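Local structure of probable protein phosphatase 2C 50 (Oryza sativa subsp. japonica, 5ZCG) at residues C6-T9 with E15-D18; A54-V59 with E74-V79; S119-R124 with G218-K223; C243-L246 with G250-D253. The protein probably removes phosphate from serine and threonine residues of phosphoproteins, as a magnesium-dependent phosphatase of the PP2C family. The protein carries 5 engineered substitutions. All coordinates share one frame; numbering follows the deposited sequence.

Interaction 1: C6-T9 with E15-D18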
loop_
_atom_site.group_PDB
_atom_site.type_symbol
_atom_site.label_atom_id
_atom_site.label_comp_id
_atom_site.label_asym_id
_atom_site.label_seq_id
_atom_site.Cartn_x
_atom_site.Cartn_y
_atom_site.Cartn_z
ATOM N N CYS A 6 -7.186 -13.987 -15.500
ATOM C CA CYS A 6 -6.242 -13.244 -14.673
ATOM C C CYS A 6 -4.832 -13.429 -15.213
ATOM O O CYS A 6 -4.361 -14.563 -15.345
ATOM C CB CYS A 6 -6.315 -13.694 -13.213
ATOM S SG CYS A 6 -5.243 -12.742 -12.115
ATOM N N ALA A 7 -4.171 -12.321 -15.533
ATOM C CA ALA A 7 -2.780 -12.318 -15.968
ATOM C C ALA A 7 -1.972 -11.411 -15.052
ATOM O O ALA A 7 -2.360 -10.266 -14.811
ATOM C CB ALA A 7 -2.658 -11.851 -17.419
ATOM N N SER A 8 -0.847 -11.916 -14.550
ATOM C CA SER A 8 -0.000 -11.142 -13.653
ATOM C C SER A 8 1.471 -11.444 -13.912
ATOM O O SER A 8 1.835 -12.584 -14.211
ATOM C CB SER A 8 -0.337 -11.435 -12.191
ATOM O OG SER A 8 0.375 -12.575 -11.751
ATOM N N THR A 9 2.307 -10.412 -13.804
ATOM C CA THR A 9 3.750 -10.572 -13.922
ATOM C C THR A 9 4.461 -9.520 -13.082
ATOM O O THR A 9 4.003 -8.380 -12.958
ATOM C CB THR A 9 4.235 -10.472 -15.378
ATOM O OG1 THR A 9 5.664 -10.587 -15.416
ATOM C CG2 THR A 9 3.826 -9.138 -16.005
ATOM N N GLU A 15 11.165 -8.211 -7.804
ATOM C CA GLU A 15 10.278 -9.178 -7.173
ATOM C C GLU A 15 8.815 -8.813 -7.393
ATOM O O GLU A 15 8.459 -7.657 -7.642
ATOM C CB GLU A 15 10.583 -9.308 -5.676
ATOM C CG GLU A 15 11.747 -10.254 -5.406
ATOM C CD GLU A 15 12.849 -9.622 -4.583
ATOM O OE1 GLU A 15 14.001 -10.091 -4.686
ATOM O OE2 GLU A 15 12.564 -8.674 -3.819
ATOM N N MET A 16 7.965 -9.829 -7.274
ATOM C CA MET A 16 6.528 -9.685 -7.456
ATOM C C MET A 16 5.861 -9.343 -6.128
ATOM O O MET A 16 5.973 -10.100 -5.156
ATOM C CB MET A 16 5.930 -10.971 -8.022
ATOM C CG MET A 16 4.431 -10.922 -8.182
ATOM S SD MET A 16 3.927 -9.561 -9.245
ATOM C CE MET A 16 2.540 -10.313 -10.104
ATOM N N GLU A 17 5.150 -8.214 -6.094
ATOM C CA GLU A 17 4.409 -7.800 -4.912
ATOM C C GLU A 17 2.942 -7.524 -5.199
ATOM O O GLU A 17 2.220 -7.091 -4.292
ATOM C CB GLU A 17 5.056 -6.560 -4.282
ATOM C CG GLU A 17 6.509 -6.792 -3.885
ATOM C CD GLU A 17 7.176 -5.543 -3.348
ATOM O OE1 GLU A 17 8.210 -5.678 -2.662
ATOM O OE2 GLU A 17 6.670 -4.432 -3.613
ATOM N N ASP A 18 2.491 -7.738 -6.429
ATOM C CA ASP A 18 1.071 -7.762 -6.732
ATOM C C ASP A 18 0.493 -9.107 -6.310
ATOM O O ASP A 18 1.161 -10.143 -6.386
ATOM C CB ASP A 18 0.835 -7.569 -8.233
ATOM C CG ASP A 18 0.763 -6.112 -8.655
ATOM O OD1 ASP A 18 1.142 -5.221 -7.866
ATOM O OD2 ASP A 18 0.342 -5.864 -9.806
#

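Interaction 2: A54-V59 with E74-V79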
loop_
_atom_site.group_PDB
_atom_site.type_symbol
_atom_site.label_atom_id
_atom_site.label_comp_id
_atom_site.label_asym_id
_atom_site.label_seq_id
_atom_site.Cartn_x
_atom_site.Cartn_y
_atom_site.Cartn_z
ATOM N N ALA A 54 -22.793 -14.869 -4.920
ATOM C CA ALA A 54 -21.913 -13.820 -5.415
ATOM C C ALA A 54 -20.472 -14.311 -5.439
ATOM O O ALA A 54 -20.072 -15.157 -4.634
ATOM C CB ALA A 54 -22.000 -12.548 -4.562
ATOM N N HIS A 55 -19.691 -13.749 -6.362
ATOM C CA HIS A 55 -18.276 -14.046 -6.527
ATOM C C HIS A 55 -17.463 -12.798 -6.227
ATOM O O HIS A 55 -17.930 -11.674 -6.422
ATOM C CB HIS A 55 -17.973 -14.526 -7.947
ATOM C CG HIS A 55 -19.154 -15.120 -8.643
ATOM N ND1 HIS A 55 -19.732 -16.305 -8.243
ATOM C CD2 HIS A 55 -19.872 -14.688 -9.705
ATOM C CE1 HIS A 55 -20.756 -16.580 -9.029
ATOM N NE2 HIS A 55 -20.862 -15.614 -9.926
ATOM N N LEU A 56 -16.237 -12.985 -5.758
ATOM C CA LEU A 56 -15.388 -11.855 -5.406
ATOM C C LEU A 56 -14.130 -11.857 -6.264
ATOM O O LEU A 56 -13.484 -12.897 -6.422
ATOM C CB LEU A 56 -15.022 -11.875 -3.918
ATOM C CG LEU A 56 -14.476 -10.535 -3.410
ATOM C CD1 LEU A 56 -15.573 -9.485 -3.374
ATOM C CD2 LEU A 56 -13.847 -10.676 -2.046
ATOM N N PHE A 57 -13.802 -10.702 -6.836
ATOM C CA PHE A 57 -12.551 -10.503 -7.555
ATOM C C PHE A 57 -11.790 -9.368 -6.896
ATOM O O PHE A 57 -12.386 -8.388 -6.448
ATOM C CB PHE A 57 -12.795 -10.197 -9.040
ATOM C CG PHE A 57 -13.602 -11.249 -9.738
ATOM C CD1 PHE A 57 -12.987 -12.365 -10.278
ATOM C CD2 PHE A 57 -14.979 -11.132 -9.836
ATOM C CE1 PHE A 57 -13.728 -13.342 -10.915
ATOM C CE2 PHE A 57 -15.726 -12.103 -10.473
ATOM C CZ PHE A 57 -15.103 -13.211 -11.011
ATOM N N GLY A 58 -10.477 -9.511 -6.808
ATOM C CA GLY A 58 -9.698 -8.494 -6.137
ATOM C C GLY A 58 -8.284 -8.378 -6.657
ATOM O O GLY A 58 -7.655 -9.383 -6.999
ATOM N N VAL A 59 -7.774 -7.153 -6.707
ATOM C CA VAL A 59 -6.378 -6.894 -7.030
ATOM C C VAL A 59 -5.774 -6.104 -5.880
ATOM O O VAL A 59 -6.340 -5.088 -5.447
ATOM C CB VAL A 59 -6.226 -6.151 -8.370
ATOM C CG1 VAL A 59 -4.785 -5.661 -8.565
ATOM C CG2 VAL A 59 -6.647 -7.064 -9.521
ATOM N N GLU A 74 -5.648 -13.625 0.780
ATOM C CA GLU A 74 -6.133 -14.773 1.542
ATOM C C GLU A 74 -7.268 -14.441 2.508
ATOM O O GLU A 74 -8.052 -15.336 2.846
ATOM C CB GLU A 74 -4.982 -15.415 2.328
ATOM C CG GLU A 74 -3.803 -15.841 1.461
ATOM C CD GLU A 74 -4.038 -17.169 0.755
ATOM O OE1 GLU A 74 -3.151 -17.605 -0.008
ATOM O OE2 GLU A 74 -5.109 -17.776 0.964
ATOM N N ARG A 75 -7.394 -13.190 2.951
ATOM C CA ARG A 75 -8.285 -12.870 4.061
ATOM C C ARG A 75 -9.490 -12.009 3.710
ATOM O O ARG A 75 -10.504 -12.096 4.413
ATOM C CB ARG A 75 -7.507 -12.167 5.180
ATOM C CG ARG A 75 -6.811 -13.125 6.130
ATOM C CD ARG A 75 -7.803 -14.048 6.819
ATOM N NE ARG A 75 -8.505 -13.387 7.912
ATOM C CZ ARG A 75 -9.351 -14.004 8.730
ATOM N NH1 ARG A 75 -9.597 -15.298 8.573
ATOM N NH2 ARG A 75 -9.952 -13.331 9.705
ATOM N N ILE A 76 -9.399 -11.127 2.709
ATOM C CA ILE A 76 -10.491 -10.182 2.503
ATOM C C ILE A 76 -11.782 -10.921 2.178
ATOM O O ILE A 76 -12.846 -10.589 2.709
ATOM C CB ILE A 76 -10.146 -9.153 1.416
ATOM C CG1 ILE A 76 -9.219 -8.081 1.987
ATOM C CG2 ILE A 76 -11.426 -8.515 0.882
ATOM C CD1 ILE A 76 -8.988 -6.918 1.056
ATOM N N HIS A 77 -11.716 -11.931 1.306
ATOM C CA HIS A 77 -12.951 -12.604 0.916
ATOM C C HIS A 77 -13.557 -13.375 2.081
ATOM O O HIS A 77 -14.783 -13.448 2.191
ATOM C CB HIS A 77 -12.726 -13.525 -0.288
ATOM C CG HIS A 77 -11.954 -14.770 0.016
ATOM N ND1 HIS A 77 -10.581 -14.842 -0.097
ATOM C CD2 HIS A 77 -12.366 -16.004 0.390
ATOM C CE1 HIS A 77 -10.178 -16.061 0.213
ATOM N NE2 HIS A 77 -11.242 -16.786 0.513
ATOM N N VAL A 78 -12.723 -13.906 2.981
ATOM C CA VAL A 78 -13.229 -14.634 4.143
ATOM C C VAL A 78 -13.911 -13.676 5.115
ATOM O O VAL A 78 -15.039 -13.921 5.580
ATOM C CB VAL A 78 -12.079 -15.391 4.834
ATOM C CG1 VAL A 78 -12.588 -16.143 6.076
ATOM C CG2 VAL A 78 -11.377 -16.330 3.860
ATOM N N VAL A 79 -13.244 -12.556 5.416
ATOM C CA VAL A 79 -13.817 -11.571 6.326
ATOM C C VAL A 79 -15.095 -10.989 5.740
ATOM O O VAL A 79 -16.097 -10.815 6.446
ATOM C CB VAL A 79 -12.785 -10.475 6.659
ATOM C CG1 VAL A 79 -13.430 -9.349 7.458
ATOM C CG2 VAL A 79 -11.621 -11.067 7.438
#

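Interaction 3: S119-R124 with G218-K223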
loop_
_atom_site.group_PDB
_atom_site.type_symbol
_atom_site.label_atom_id
_atom_site.label_comp_id
_atom_site.label_asym_id
_atom_site.label_seq_id
_atom_site.Cartn_x
_atom_site.Cartn_y
_atom_site.Cartn_z
ATOM N N SER A 119 -1.912 -5.132 11.325
ATOM C CA SER A 119 -1.142 -4.351 12.289
ATOM C C SER A 119 -1.101 -4.978 13.677
ATOM O O SER A 119 -0.495 -4.392 14.581
ATOM C CB SER A 119 -1.704 -2.932 12.391
ATOM O OG SER A 119 -3.061 -2.941 12.798
ATOM N N GLY A 120 -1.724 -6.138 13.872
ATOM C CA GLY A 120 -1.692 -6.774 15.174
ATOM C C GLY A 120 -2.567 -6.135 16.232
ATOM O O GLY A 120 -2.380 -6.408 17.420
ATOM N N ARG A 121 -3.516 -5.282 15.837
ATOM C CA ARG A 121 -4.429 -4.678 16.799
ATOM C C ARG A 121 -5.507 -5.643 17.279
ATOM O O ARG A 121 -6.047 -5.449 18.373
ATOM C CB ARG A 121 -5.088 -3.433 16.200
ATOM C CG ARG A 121 -4.111 -2.376 15.706
ATOM C CD ARG A 121 -3.205 -1.851 16.818
ATOM N NE ARG A 121 -1.895 -1.448 16.308
ATOM C CZ ARG A 121 -0.730 -1.873 16.792
ATOM N NH1 ARG A 121 -0.696 -2.723 17.813
ATOM N NH2 ARG A 121 0.407 -1.447 16.256
ATOM N N VAL A 122 -5.841 -6.662 16.485
ATOM C CA VAL A 122 -6.787 -7.699 16.875
ATOM C C VAL A 122 -6.160 -9.054 16.580
ATOM O O VAL A 122 -5.209 -9.173 15.803
ATOM C CB VAL A 122 -8.150 -7.576 16.156
ATOM C CG1 VAL A 122 -8.830 -6.259 16.498
ATOM C CG2 VAL A 122 -7.976 -7.727 14.651
ATOM N N THR A 123 -6.712 -10.085 17.213
ATOM C CA THR A 123 -6.241 -11.444 17.001
ATOM C C THR A 123 -6.875 -12.034 15.744
ATOM O O THR A 123 -8.002 -11.694 15.372
ATOM C CB THR A 123 -6.563 -12.321 18.211
ATOM O OG1 THR A 123 -7.931 -12.131 18.581
ATOM C CG2 THR A 123 -5.676 -11.949 19.391
ATOM N N ARG A 124 -6.134 -12.922 15.089
ATOM C CA ARG A 124 -6.584 -13.565 13.862
ATOM C C ARG A 124 -6.455 -15.075 14.008
ATOM O O ARG A 124 -5.658 -15.568 14.808
ATOM C CB ARG A 124 -5.794 -13.051 12.634
ATOM C CG ARG A 124 -4.276 -13.151 12.754
ATOM C CD ARG A 124 -3.563 -12.603 11.516
ATOM N NE ARG A 124 -2.136 -12.906 11.499
ATOM C CZ ARG A 124 -1.241 -12.317 12.284
ATOM N NH1 ARG A 124 -1.626 -11.398 13.167
ATOM N NH2 ARG A 124 0.033 -12.662 12.197
ATOM N N GLY A 218 -2.597 -1.577 5.783
ATOM C CA GLY A 218 -1.257 -1.667 6.333
ATOM C C GLY A 218 -0.663 -0.286 6.525
ATOM O O GLY A 218 -1.401 0.653 6.835
ATOM N N ASP A 219 0.649 -0.142 6.329
ATOM C CA ASP A 219 1.329 1.154 6.438
ATOM C C ASP A 219 0.990 1.855 7.755
ATOM O O ASP A 219 0.670 3.046 7.786
ATOM C CB ASP A 219 0.977 2.060 5.256
ATOM C CG ASP A 219 1.446 1.504 3.926
ATOM O OD1 ASP A 219 2.620 1.097 3.831
ATOM O OD2 ASP A 219 0.636 1.478 2.973
ATOM N N ARG A 220 1.053 1.107 8.859
ATOM C CA ARG A 220 0.684 1.703 10.141
ATOM C C ARG A 220 1.627 2.822 10.565
ATOM O O ARG A 220 1.261 3.604 11.448
ATOM C CB ARG A 220 0.606 0.638 11.239
ATOM C CG ARG A 220 1.903 -0.081 11.577
ATOM C CD ARG A 220 1.610 -1.282 12.480
ATOM N NE ARG A 220 2.796 -2.077 12.803
ATOM C CZ ARG A 220 3.162 -3.184 12.162
ATOM N NH1 ARG A 220 2.448 -3.643 11.141
ATOM N NH2 ARG A 220 4.253 -3.835 12.541
ATOM N N TYR A 221 2.808 2.946 9.945
ATOM C CA TYR A 221 3.683 4.061 10.286
ATOM C C TYR A 221 3.201 5.381 9.703
ATOM O O TYR A 221 3.689 6.434 10.126
ATOM C CB TYR A 221 5.117 3.783 9.828
ATOM C CG TYR A 221 5.368 3.995 8.347
ATOM C CD1 TYR A 221 4.654 3.287 7.388
ATOM C CD2 TYR A 221 6.339 4.887 7.909
ATOM C CE1 TYR A 221 4.892 3.471 6.036
ATOM C CE2 TYR A 221 6.583 5.078 6.559
ATOM C CZ TYR A 221 5.859 4.364 5.629
ATOM O OH TYR A 221 6.094 4.549 4.288
ATOM N N LEU A 222 2.243 5.352 8.777
ATOM C CA LEU A 222 1.713 6.561 8.162
ATOM C C LEU A 222 0.312 6.900 8.653
ATOM O O LEU A 222 -0.343 7.778 8.075
ATOM C CB LEU A 222 1.730 6.429 6.638
ATOM C CG LEU A 222 3.122 6.621 6.035
ATOM C CD1 LEU A 222 3.120 6.391 4.533
ATOM C CD2 LEU A 222 3.645 8.009 6.358
ATOM N N LYS A 223 -0.163 6.227 9.695
ATOM C CA LYS A 223 -1.437 6.597 10.286
ATOM C C LYS A 223 -1.256 7.845 11.150
ATOM O O LYS A 223 -0.179 8.067 11.709
ATOM C CB LYS A 223 -1.988 5.449 11.132
ATOM C CG LYS A 223 -2.520 4.286 10.302
ATOM C CD LYS A 223 -3.020 3.144 11.175
ATOM C CE LYS A 223 -3.208 1.865 10.365
ATOM N NZ LYS A 223 -3.912 2.107 9.071
#

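Interaction 4: C243-L246 with G250-D253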
loop_
_atom_site.group_PDB
_atom_site.type_symbol
_atom_site.label_atom_id
_atom_site.label_comp_id
_atom_site.label_asym_id
_atom_site.label_seq_id
_atom_site.Cartn_x
_atom_site.Cartn_y
_atom_site.Cartn_z
ATOM N N CYS A 243 -17.661 -6.101 -19.874
ATOM C CA CYS A 243 -16.703 -6.741 -18.985
ATOM C C CYS A 243 -16.273 -5.756 -17.908
ATOM O O CYS A 243 -16.512 -4.548 -18.002
ATOM C CB CYS A 243 -15.477 -7.241 -19.759
ATOM S SG CYS A 243 -14.682 -5.970 -20.776
ATOM N N LEU A 244 -15.611 -6.301 -16.892
ATOM C CA LEU A 244 -14.975 -5.551 -15.820
ATOM C C LEU A 244 -13.469 -5.729 -15.929
ATOM O O LEU A 244 -12.992 -6.829 -16.227
ATOM C CB LEU A 244 -15.432 -6.040 -14.440
ATOM C CG LEU A 244 -16.773 -5.581 -13.877
ATOM C CD1 LEU A 244 -16.960 -6.164 -12.489
ATOM C CD2 LEU A 244 -16.860 -4.071 -13.845
ATOM N N ILE A 245 -12.725 -4.658 -15.663
ATOM C CA ILE A 245 -11.266 -4.689 -15.670
ATOM C C ILE A 245 -10.782 -4.215 -14.306
ATOM O O ILE A 245 -10.930 -3.035 -13.963
ATOM C CB ILE A 245 -10.671 -3.821 -16.788
ATOM C CG1 ILE A 245 -11.089 -4.349 -18.163
ATOM C CG2 ILE A 245 -9.149 -3.764 -16.663
ATOM C CD1 ILE A 245 -11.209 -3.265 -19.213
ATOM N N LEU A 246 -10.203 -5.127 -13.531
ATOM C CA LEU A 246 -9.508 -4.781 -12.300
ATOM C C LEU A 246 -8.013 -4.862 -12.566
ATOM O O LEU A 246 -7.547 -5.824 -13.179
ATOM C CB LEU A 246 -9.890 -5.726 -11.159
ATOM C CG LEU A 246 -11.366 -5.893 -10.794
ATOM C CD1 LEU A 246 -12.007 -7.022 -11.602
ATOM C CD2 LEU A 246 -11.502 -6.157 -9.295
ATOM N N GLY A 250 0.225 -0.853 -12.428
ATOM C CA GLY A 250 1.089 -1.336 -13.494
ATOM C C GLY A 250 0.428 -1.289 -14.858
ATOM O O GLY A 250 1.110 -1.166 -15.882
ATOM N N LEU A 251 -0.899 -1.407 -14.899
ATOM C CA LEU A 251 -1.645 -1.200 -16.138
ATOM C C LEU A 251 -1.994 0.274 -16.335
ATOM O O LEU A 251 -1.620 0.876 -17.348
ATOM C CB LEU A 251 -2.920 -2.054 -16.142
ATOM C CG LEU A 251 -3.819 -1.882 -17.370
ATOM C CD1 LEU A 251 -3.037 -2.206 -18.645
ATOM C CD2 LEU A 251 -5.074 -2.749 -17.285
ATOM N N TRP A 252 -2.673 0.872 -15.349
ATOM C CA TRP A 252 -3.266 2.196 -15.510
ATOM C C TRP A 252 -2.234 3.310 -15.622
ATOM O O TRP A 252 -2.575 4.400 -16.093
ATOM C CB TRP A 252 -4.214 2.492 -14.343
ATOM C CG TRP A 252 -5.239 1.415 -14.100
ATOM C CD1 TRP A 252 -5.385 0.662 -12.971
ATOM C CD2 TRP A 252 -6.258 0.976 -15.009
ATOM N NE1 TRP A 252 -6.432 -0.220 -13.119
ATOM C CE2 TRP A 252 -6.983 -0.047 -14.363
ATOM C CE3 TRP A 252 -6.628 1.348 -16.306
ATOM C CZ2 TRP A 252 -8.053 -0.703 -14.971
ATOM C CZ3 TRP A 252 -7.691 0.697 -16.907
ATOM C CH2 TRP A 252 -8.390 -0.318 -16.239
ATOM N N ASP A 253 -0.990 3.075 -15.203
ATOM C CA ASP A 253 0.030 4.106 -15.374
ATOM C C ASP A 253 0.314 4.373 -16.850
ATOM O O ASP A 253 0.635 5.509 -17.218
ATOM C CB ASP A 253 1.312 3.716 -14.637
ATOM C CG ASP A 253 1.231 3.994 -13.138
ATOM O OD1 ASP A 253 0.389 4.821 -12.723
ATOM O OD2 ASP A 253 2.006 3.381 -12.373
#

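Interaction 1: C6-T9 with E15-D18
Met16 lies in the loop that carries the chain from strand 3-9 to strand 18-28, and its methyl group rests against the end of the first strand, at Ser8 and Thr9. The two strands belong to different antiparallel sheets of the PP2C beta sandwich. The contact therefore sits where the chain passes from one sheet to the other.

Met16 CE does most of the touching. It lies 3.5 Å from Ser8 OG and 3.7 Å from Ser8 CB. Its other neighbour is the backbone of Thr9, with Thr9 C 3.6 Å from Met16 CE. The sulfur also faces this peptide, Met16 SD standing 3.9 Å from Thr9 C. The Thr9 side chain points away, and its OG1 bonds to the N of Gly11.

The thioether chain leaves Met16 with CG anti to the backbone N (chi1 177°), then bends at chi2 (58°). This turn brings SD back toward its own loop, where the N of Asp18 gives it a weak hydrogen bond of 3.6 Å to Met16 SD. An alanine here would lose the methyl and sulfur, and would probably leave a gap beside Ser8 and the Thr9 carbonyl carbon and the N of Asp18 without this weak acceptor.

The side chain of Met16 is about 8 Å from a bound magnesium ion. Met16 also touches Arg10, Asn312 and Thr314. Asp18 OD2 bonds to Ser248 and Thr314. Strand 3-9 is held by backbone bonds to strand 313-319, and Ala7 and Thr9 pack on helix 291-306.

Interaction 2: A54-V59 with E74-V79
Leu56 gives the most surface to this contact and reaches from strand 53-63 to helix 67-91 with one methyl. Leu56 CD2 sits 3.5 Å from His77 CB and 3.6 Å from His77 CA. It thus meets the root of the histidine, at the helix backbone, and not the imidazole. The two side chains cross obliquely. The leucine is placed by a chi1 of -164°, with CG anti to the backbone N, and its CA comes within 6.8 Å of the CA of His77.

His77 starts toward the strand and then turns off. Its CG lies between the backbone N and the carbonyl carbon (chi1 72°), which carries the ring away from Leu56 and over to Val23 of strand 18-28. Val78 CG2 stands 3.3 Å above one face of the ring, offset toward the rim.

This is the helix-on-sheet layer of the PP2C alpha-beta-beta-alpha sandwich. Helix 67-91 covers the face of the six-stranded sheet to which Leu56 points. Phe57, next along the strand, faces the second sheet and touches Ile316 and Val318.

Ile76 adds a looser contact. Its CG2 is 4.4 Å from Leu56 CD2, an apolar approach, and its side chain also rests on Ala146 of strand 143-151. The helix is kinked here, since the N of His77 and of Val78 lack the bond to the preceding turn.

Interaction 3: S119-R124 with G218-K223
Arg220 lies across the end of helix 99-118, where it meets Ser119 and Arg121. The first kind of contact is van der Waals. Arg220 CD is 3.7 Å from Ser119 CB and 4.0 Å from Arg121 NH2. Nearer the end of the chain, Arg220 NH1 comes to 3.8 Å from Ser119 CA. The arginine chain gets there by running extended from CG to NE, with chi2 at -169°.

The second kind involves flat groups and charge. Arg121 NH2 and Arg220 NE are like-charged groups 4.2 Å apart. Their guanidinium planes stand 89° to each other. Ser119 O is placed over a face of both: 3.3 Å above the plane of Arg121, over its centre, and 4.2 Å above that of Arg220, offset toward the rim. The chain turns here because Gly120, with positive phi, closes the helix in a Schellman motif.

Polar bonds hold the parts from outside. Arg220 NH2 bonds to Thr138 O, and Ser119 OG bonds to Asp115 O. The carboxylate of Asp115 bonds Gly218 N and forms a salt bridge with Lys223, which ties the loop after strand 217-218 to the same helix. Tyr221 packs on an apolar side chain of another protein's chain.

Two arginines beside one another would probably be unfavourable alone. Ser119 O over both guanidinium faces probably offsets part of that cost, as may the acidic neighbours, Asp116 touching Arg121 and Glu140 touching Arg220. The bond to Thr138 helps to hold the Arg220 guanidinium in place.

Interaction 4: C243-L246 with G250-D253
Ile245 O lies at the edge of the Trp252 ring, in its plane, 3.8 Å from Trp252 CZ2. The backbone of Ile245 is bonded separately to Val167 of strand 165-170. On the same ring, NE1 makes a weak hydrogen bond to Ala247 O. The indole thus meets two carbonyls of the strand 241-247 that precedes it.

The rest is apolar. Ile245 CG2 is 3.6 Å from Trp252 CH2 and 3.7 Å from Trp252 CZ2, approaching the ring obliquely. The branch is aimed there because CG2 stands anti to the backbone N, while CG1 lies beside it (chi1 -63°). Leu251 joins from the same short helix, with its CD2 4.2 Å from Ile245 CG2. Leu251 CD2 also stands 4.1 Å above one face of the indole, offset toward the rim. One methyl of the isoleucine thus touches both helix residues.

Within the PP2C fold, strand 241-247 runs almost directly into helix 249-252. Asp249, which binds magnesium, opens that helix, and the side chain of Trp252 is about 9 Å from a bound magnesium ion. Helix 257-274 packs on Trp252 through Ala260 and on Ile245 through Ala264, and Arg165 makes a cation-pi contact with Trp252.

All three touching residues are buried and the link across them is hydrophobic. Between the segments, the one polar approach described is Ile245 O at the ring edge, while NE1 turns to Ala247 O just beside them. The chemistry is that of a mostly apolar junction of buried residues, next to a metal ligand.

In the fold
The four contacts follow one another along the chain and spread over both sheets of the PP2C sandwich. Interactions 1 and 4 share the five-stranded sheet, through strands 3-9 and 241-247, with centres 13 Å apart. Each has a side chain within about 8 to 9 Å of a magnesium ion. Interaction 2 joins the six-stranded sheet to its covering helix 67-91. It meets interaction 4 between the sheets, where Phe57 O lies 3.7 Å from Leu246 CD2, although their centres are 18 Å apart. Interaction 3 links the end of helix 99-118 to strand 217-218 of the six-stranded sheet and the loop after it. Its centre is about 28 Å from that of interaction 4, on the opposite side of the chain's centre.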